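PDB 3VGP: transmembrane oligosaccharyl transferase, putative from Archaeoglobus fulgidus, which belongs to the AglB family of membrane proteins and is represented here by its C-terminal globular domain. Local coordinates for residues F69-E74 with H130-R135; V89-E94 with D155-E160. The protein carries 1 engineered substitution. One frame throughout, in Å; residues are numbered along the deposited sequence.

Contact 1: F69-E74 with H130-R135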
loop_
_atom_site.group_PDB
_atom_site.type_symbol
_atom_site.label_atom_id
_atom_site.label_comp_id
_atom_site.label_asym_id
_atom_site.label_seq_id
_atom_site.Cartn_x
_atom_site.Cartn_y
_atom_site.Cartn_z
ATOM N N PHE A 69 2.065 3.899 4.995
ATOM C CA PHE A 69 1.568 5.054 4.262
ATOM C C PHE A 69 1.641 6.364 5.035
ATOM O O PHE A 69 1.946 7.404 4.449
ATOM C CB PHE A 69 0.132 4.804 3.777
ATOM C CG PHE A 69 0.039 3.821 2.628
ATOM C CD1 PHE A 69 0.935 3.894 1.556
ATOM C CD2 PHE A 69 -0.951 2.841 2.607
ATOM C CE1 PHE A 69 0.841 3.003 0.481
ATOM C CE2 PHE A 69 -1.058 1.947 1.540
ATOM C CZ PHE A 69 -0.160 2.027 0.473
ATOM N N THR A 70 1.392 6.319 6.341
ATOM C CA THR A 70 1.429 7.534 7.154
ATOM C C THR A 70 2.815 7.923 7.664
ATOM O O THR A 70 2.968 8.955 8.326
ATOM C CB THR A 70 0.460 7.430 8.361
ATOM O OG1 THR A 70 0.802 6.295 9.168
ATOM C CG2 THR A 70 -0.966 7.276 7.873
ATOM N N ALA A 71 3.828 7.117 7.357
ATOM C CA ALA A 71 5.184 7.431 7.794
ATOM C C ALA A 71 5.622 8.766 7.202
ATOM O O ALA A 71 5.297 9.081 6.058
ATOM C CB ALA A 71 6.148 6.330 7.364
ATOM N N LYS A 72 6.353 9.551 7.990
ATOM C CA LYS A 72 6.844 10.847 7.533
ATOM C C LYS A 72 8.237 10.722 6.922
ATOM O O LYS A 72 8.656 11.572 6.135
ATOM C CB LYS A 72 6.877 11.839 8.698
ATOM C CG LYS A 72 5.497 12.251 9.202
ATOM C CD LYS A 72 4.744 13.049 8.144
ATOM C CE LYS A 72 3.346 13.441 8.610
ATOM N NZ LYS A 72 3.373 14.306 9.827
ATOM N N SER A 73 8.953 9.663 7.287
ATOM C CA SER A 73 10.296 9.441 6.762
ATOM C C SER A 73 10.360 8.128 5.994
ATOM O O SER A 73 9.781 7.125 6.407
ATOM C CB SER A 73 11.324 9.415 7.898
ATOM O OG SER A 73 11.268 8.201 8.626
ATOM N N GLU A 74 11.068 8.140 4.873
ATOM C CA GLU A 74 11.198 6.942 4.057
ATOM C C GLU A 74 11.862 5.812 4.840
ATOM O O GLU A 74 11.581 4.638 4.606
ATOM C CB GLU A 74 12.005 7.250 2.792
ATOM C CG GLU A 74 12.248 6.030 1.920
ATOM C CD GLU A 74 12.897 6.363 0.588
ATOM O OE1 GLU A 74 13.667 7.343 0.516
ATOM O OE2 GLU A 74 12.648 5.625 -0.386
ATOM N N HIS A 130 2.914 15.456 3.925
ATOM C CA HIS A 130 4.248 15.169 4.446
ATOM C C HIS A 130 4.519 13.677 4.599
ATOM O O HIS A 130 5.554 13.286 5.136
ATOM C CB HIS A 130 4.466 15.853 5.798
ATOM C CG HIS A 130 4.540 17.347 5.716
ATOM N ND1 HIS A 130 3.424 18.141 5.569
ATOM C CD2 HIS A 130 5.600 18.189 5.752
ATOM C CE1 HIS A 130 3.791 19.409 5.521
ATOM N NE2 HIS A 130 5.106 19.467 5.629
ATOM N N THR A 131 3.601 12.843 4.118
ATOM C CA THR A 131 3.757 11.392 4.248
ATOM C C THR A 131 4.496 10.755 3.083
ATOM O O THR A 131 4.680 11.365 2.031
ATOM C CB THR A 131 2.395 10.681 4.330
ATOM O OG1 THR A 131 1.698 10.854 3.088
ATOM C CG2 THR A 131 1.555 11.253 5.461
ATOM N N VAL A 132 4.912 9.509 3.284
ATOM C CA VAL A 132 5.589 8.761 2.239
ATOM C C VAL A 132 4.562 8.490 1.136
ATOM O O VAL A 132 4.906 8.445 -0.048
ATOM C CB VAL A 132 6.155 7.437 2.794
ATOM C CG1 VAL A 132 6.475 6.477 1.655
ATOM C CG2 VAL A 132 7.418 7.721 3.601
ATOM N N LEU A 133 3.297 8.323 1.524
ATOM C CA LEU A 133 2.240 8.087 0.542
ATOM C C LEU A 133 2.185 9.254 -0.440
ATOM O O LEU A 133 1.982 9.057 -1.644
ATOM C CB LEU A 133 0.876 7.918 1.230
ATOM C CG LEU A 133 -0.365 7.835 0.330
ATOM C CD1 LEU A 133 -0.186 6.797 -0.782
ATOM C CD2 LEU A 133 -1.573 7.488 1.188
ATOM N N TYR A 134 2.359 10.472 0.065
ATOM C CA TYR A 134 2.339 11.635 -0.817
ATOM C C TYR A 134 3.502 11.513 -1.798
ATOM O O TYR A 134 3.336 11.687 -3.007
ATOM C CB TYR A 134 2.494 12.936 -0.017
ATOM C CG TYR A 134 2.643 14.160 -0.900
ATOM C CD1 TYR A 134 1.531 14.916 -1.276
ATOM C CD2 TYR A 134 3.892 14.536 -1.394
ATOM C CE1 TYR A 134 1.658 16.016 -2.127
ATOM C CE2 TYR A 134 4.032 15.632 -2.245
ATOM C CZ TYR A 134 2.910 16.366 -2.606
ATOM O OH TYR A 134 3.048 17.453 -3.437
ATOM N N ARG A 135 4.684 11.209 -1.273
ATOM C CA ARG A 135 5.867 11.075 -2.112
ATOM C C ARG A 135 5.757 9.938 -3.115
ATOM O O ARG A 135 6.423 9.954 -4.148
ATOM C CB ARG A 135 7.111 10.922 -1.241
ATOM C CG ARG A 135 7.698 12.267 -0.832
ATOM C CD ARG A 135 8.643 12.124 0.332
ATOM N NE ARG A 135 7.913 11.993 1.587
ATOM C CZ ARG A 135 8.478 11.688 2.748
ATOM N NH1 ARG A 135 9.787 11.477 2.816
ATOM N NH2 ARG A 135 7.735 11.598 3.839
HETATM O O HOH W 1 7.707 14.685 5.888
HETATM O O HOH W 2 12.174 10.716 4.221
#
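The guanidinium of R135 reaches back over the start of its own helix and gives NH2 to the carbonyl of K72, with NH2 and K72 O a very short 2.5 Å apart. K72 O lies close to the guanidinium plane, yet the donor stands 58° out of the carbonyl plane, so no lone pair is aimed at it. A bend at chi3 (-79°) turns the arginine onto this edge-on approach, and CG2 of V132 sits over one face, toward its rim. NH2 also makes a weak bond to H130 O, and a water donates to both carbonyls. A second water accepts from R135 NH1 and E74 N.

V132 N donates to A71 O at 2.8 Å, nearly along the C=O axis, and L133 N makes a weak bond to F69 O. Segment 69-74, running from the end of helix 58-69 through a loop into helix 74-84, thus meets the first turn of helix 132-138. T131 is the N-cap of that helix: its OG1 accepts from Y134 N at 3.1 Å and also bonds to F128 O.

L133 CD1 meets F69 CD1 obliquely at 3.9 Å, an apolar contact. At the exposed end of the loop, K72 CD lies 3.1 Å from H130 O, beside H130 CB. Farther out, both carboxylate oxygens of E74 are held by the backbone nitrogens of T145 and H146.

Contact 2: V89-E94 with D155-E160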
loop_
_atom_site.group_PDB
_atom_site.type_symbol
_atom_site.label_atom_id
_atom_site.label_comp_id
_atom_site.label_asym_id
_atom_site.label_seq_id
_atom_site.Cartn_x
_atom_site.Cartn_y
_atom_site.Cartn_z
ATOM N N VAL A 89 4.313 -2.218 -3.653
ATOM C CA VAL A 89 3.481 -1.337 -2.847
ATOM C C VAL A 89 2.538 -0.711 -3.874
ATOM O O VAL A 89 2.981 -0.238 -4.920
ATOM C CB VAL A 89 4.304 -0.224 -2.163
ATOM C CG1 VAL A 89 3.366 0.754 -1.479
ATOM C CG2 VAL A 89 5.249 -0.833 -1.133
ATOM N N VAL A 90 1.245 -0.706 -3.583
ATOM C CA VAL A 90 0.277 -0.174 -4.536
ATOM C C VAL A 90 -0.537 0.976 -3.964
ATOM O O VAL A 90 -1.030 0.893 -2.841
ATOM C CB VAL A 90 -0.696 -1.280 -4.993
ATOM C CG1 VAL A 90 -1.568 -0.774 -6.136
ATOM C CG2 VAL A 90 0.087 -2.512 -5.418
ATOM N N THR A 91 -0.676 2.041 -4.748
ATOM C CA THR A 91 -1.447 3.210 -4.333
ATOM C C THR A 91 -2.542 3.484 -5.363
ATOM O O THR A 91 -2.590 2.847 -6.413
ATOM C CB THR A 91 -0.555 4.475 -4.197
ATOM O OG1 THR A 91 -0.023 4.844 -5.477
ATOM C CG2 THR A 91 0.605 4.206 -3.233
ATOM N N ALA A 92 -3.434 4.417 -5.043
ATOM C CA ALA A 92 -4.527 4.792 -5.940
ATOM C C ALA A 92 -5.081 6.116 -5.437
ATOM O O ALA A 92 -4.861 6.483 -4.283
ATOM C CB ALA A 92 -5.619 3.724 -5.929
ATOM N N ASP A 93 -5.806 6.840 -6.285
ATOM C CA ASP A 93 -6.342 8.130 -5.854
ATOM C C ASP A 93 -7.187 8.005 -4.593
ATOM O O ASP A 93 -7.142 8.878 -3.720
ATOM C CB ASP A 93 -7.204 8.773 -6.949
ATOM C CG ASP A 93 -6.390 9.296 -8.115
ATOM O OD1 ASP A 93 -5.167 9.494 -7.958
ATOM O OD2 ASP A 93 -6.986 9.531 -9.192
ATOM N N GLU A 94 -7.943 6.918 -4.492
ATOM C CA GLU A 94 -8.832 6.700 -3.348
ATOM C C GLU A 94 -8.202 6.784 -1.959
ATOM O O GLU A 94 -8.882 7.146 -1.004
ATOM C CB GLU A 94 -9.559 5.355 -3.479
ATOM C CG GLU A 94 -8.645 4.136 -3.430
ATOM C CD GLU A 94 -9.412 2.826 -3.361
ATOM O OE1 GLU A 94 -8.763 1.757 -3.309
ATOM O OE2 GLU A 94 -10.664 2.865 -3.352
ATOM N N ASP A 155 -5.491 5.011 -12.215
ATOM C CA ASP A 155 -4.788 5.768 -11.185
ATOM C C ASP A 155 -4.174 4.829 -10.153
ATOM O O ASP A 155 -3.667 5.270 -9.122
ATOM C CB ASP A 155 -5.715 6.773 -10.496
ATOM C CG ASP A 155 -6.956 6.131 -9.925
ATOM O OD1 ASP A 155 -7.858 5.782 -10.712
ATOM O OD2 ASP A 155 -7.030 5.973 -8.688
ATOM N N VAL A 156 -4.227 3.531 -10.433
ATOM C CA VAL A 156 -3.633 2.539 -9.546
ATOM C C VAL A 156 -2.155 2.492 -9.930
ATOM O O VAL A 156 -1.819 2.186 -11.076
ATOM C CB VAL A 156 -4.259 1.138 -9.750
ATOM C CG1 VAL A 156 -3.636 0.141 -8.780
ATOM C CG2 VAL A 156 -5.758 1.199 -9.539
ATOM N N LYS A 157 -1.279 2.804 -8.980
ATOM C CA LYS A 157 0.157 2.815 -9.248
ATOM C C LYS A 157 0.875 1.697 -8.503
ATOM O O LYS A 157 0.655 1.501 -7.310
ATOM C CB LYS A 157 0.761 4.165 -8.846
ATOM C CG LYS A 157 0.152 5.357 -9.567
ATOM C CD LYS A 157 0.846 6.656 -9.197
ATOM C CE LYS A 157 0.172 7.841 -9.889
ATOM N NZ LYS A 157 0.852 9.132 -9.615
ATOM N N ILE A 158 1.731 0.970 -9.216
ATOM C CA ILE A 158 2.491 -0.125 -8.621
ATOM C C ILE A 158 3.950 0.289 -8.487
ATOM O O ILE A 158 4.599 0.643 -9.470
ATOM C CB ILE A 158 2.404 -1.408 -9.482
ATOM C CG1 ILE A 158 0.945 -1.867 -9.579
ATOM C CG2 ILE A 158 3.249 -2.519 -8.859
ATOM C CD1 ILE A 158 0.742 -3.077 -10.460
ATOM N N PHE A 159 4.451 0.253 -7.257
ATOM C CA PHE A 159 5.831 0.616 -6.964
ATOM C C PHE A 159 6.594 -0.631 -6.551
ATOM O O PHE A 159 6.072 -1.470 -5.821
ATOM C CB PHE A 159 5.877 1.625 -5.814
ATOM C CG PHE A 159 5.224 2.942 -6.132
ATOM C CD1 PHE A 159 5.966 3.988 -6.667
ATOM C CD2 PHE A 159 3.866 3.130 -5.902
ATOM C CE1 PHE A 159 5.369 5.204 -6.966
ATOM C CE2 PHE A 159 3.255 4.343 -6.201
ATOM C CZ PHE A 159 4.005 5.382 -6.732
ATOM N N GLU A 160 7.826 -0.761 -7.026
ATOM C CA GLU A 160 8.636 -1.904 -6.643
ATOM C C GLU A 160 9.624 -1.436 -5.586
ATOM O O GLU A 160 10.183 -0.340 -5.678
ATOM C CB GLU A 160 9.385 -2.469 -7.855
ATOM C CG GLU A 160 10.229 -3.699 -7.541
ATOM C CD GLU A 160 10.698 -4.419 -8.795
ATOM O OE1 GLU A 160 11.143 -3.736 -9.740
ATOM O OE2 GLU A 160 10.629 -5.667 -8.832
HETATM O O HOH W 3 -8.887 5.422 -6.791
#
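D155 OD2 is gripped twice: D93 N, 2.8 Å away, donates to its anti lone pair, and a water that also accepts from E94 N donates to it at 2.7 Å. D155 CG sits in the crowded position between N and carbonyl carbon (chi1 55°), which turns the carboxylate toward the 3-10 turn beginning at D93. The D93 carboxylate lies nearly parallel to it, planes 19° apart, with D93 OD2 only 3.6 Å from D155 OD2. That closeness of like charges may raise the proton affinity of one of them, though H137 NE2 bonds D93 OD1.

Behind this end the two strands pair. V89 and F159 exchange both N-H...O bonds, as do T91 and K157; V90 faces I158 as the non-hydrogen-bonded pair between them. K157 N approaches T91 O from 40° above the carbonyl plane, less squarely than the others.

On the face bearing V89, T91, K157 and F159, the phenyl ring turns its edge to T91 OG1, with CE2 at 3.4 Å; that hydroxyl is hydrogen-bonded to H137 ND1. On the other face V90 CG1, anti to its backbone N, presses on V156 CG1 at a tight 3.5 Å, and W8 and M15 of helix 6-20 touch V90. This is antiparallel pairing of the two central strands in a small mixed sheet, with helices packed on both faces.

The centres of the two contacts lie about 14 Å apart, and their segments alternate along the chain: 69-74, 89-94, 130-135, then 155-160. Contact 1 joins a loop between helices to a helix start, while contact 2 pairs the inner strands of the sheet. They meet on the sheet face that carries V89 and T91. There the ring of F69 rests on strand 88-91, its CZ 3.6 Å from V90 O, and L133 CD1 touches T91 CG2 at 3.7 Å. The F69–L133 pair is therefore shared core between the helical layer and the sheet. Because the segments alternate, neither contact can be cut off as a separate unit of the chain, and both belong to one globular domain.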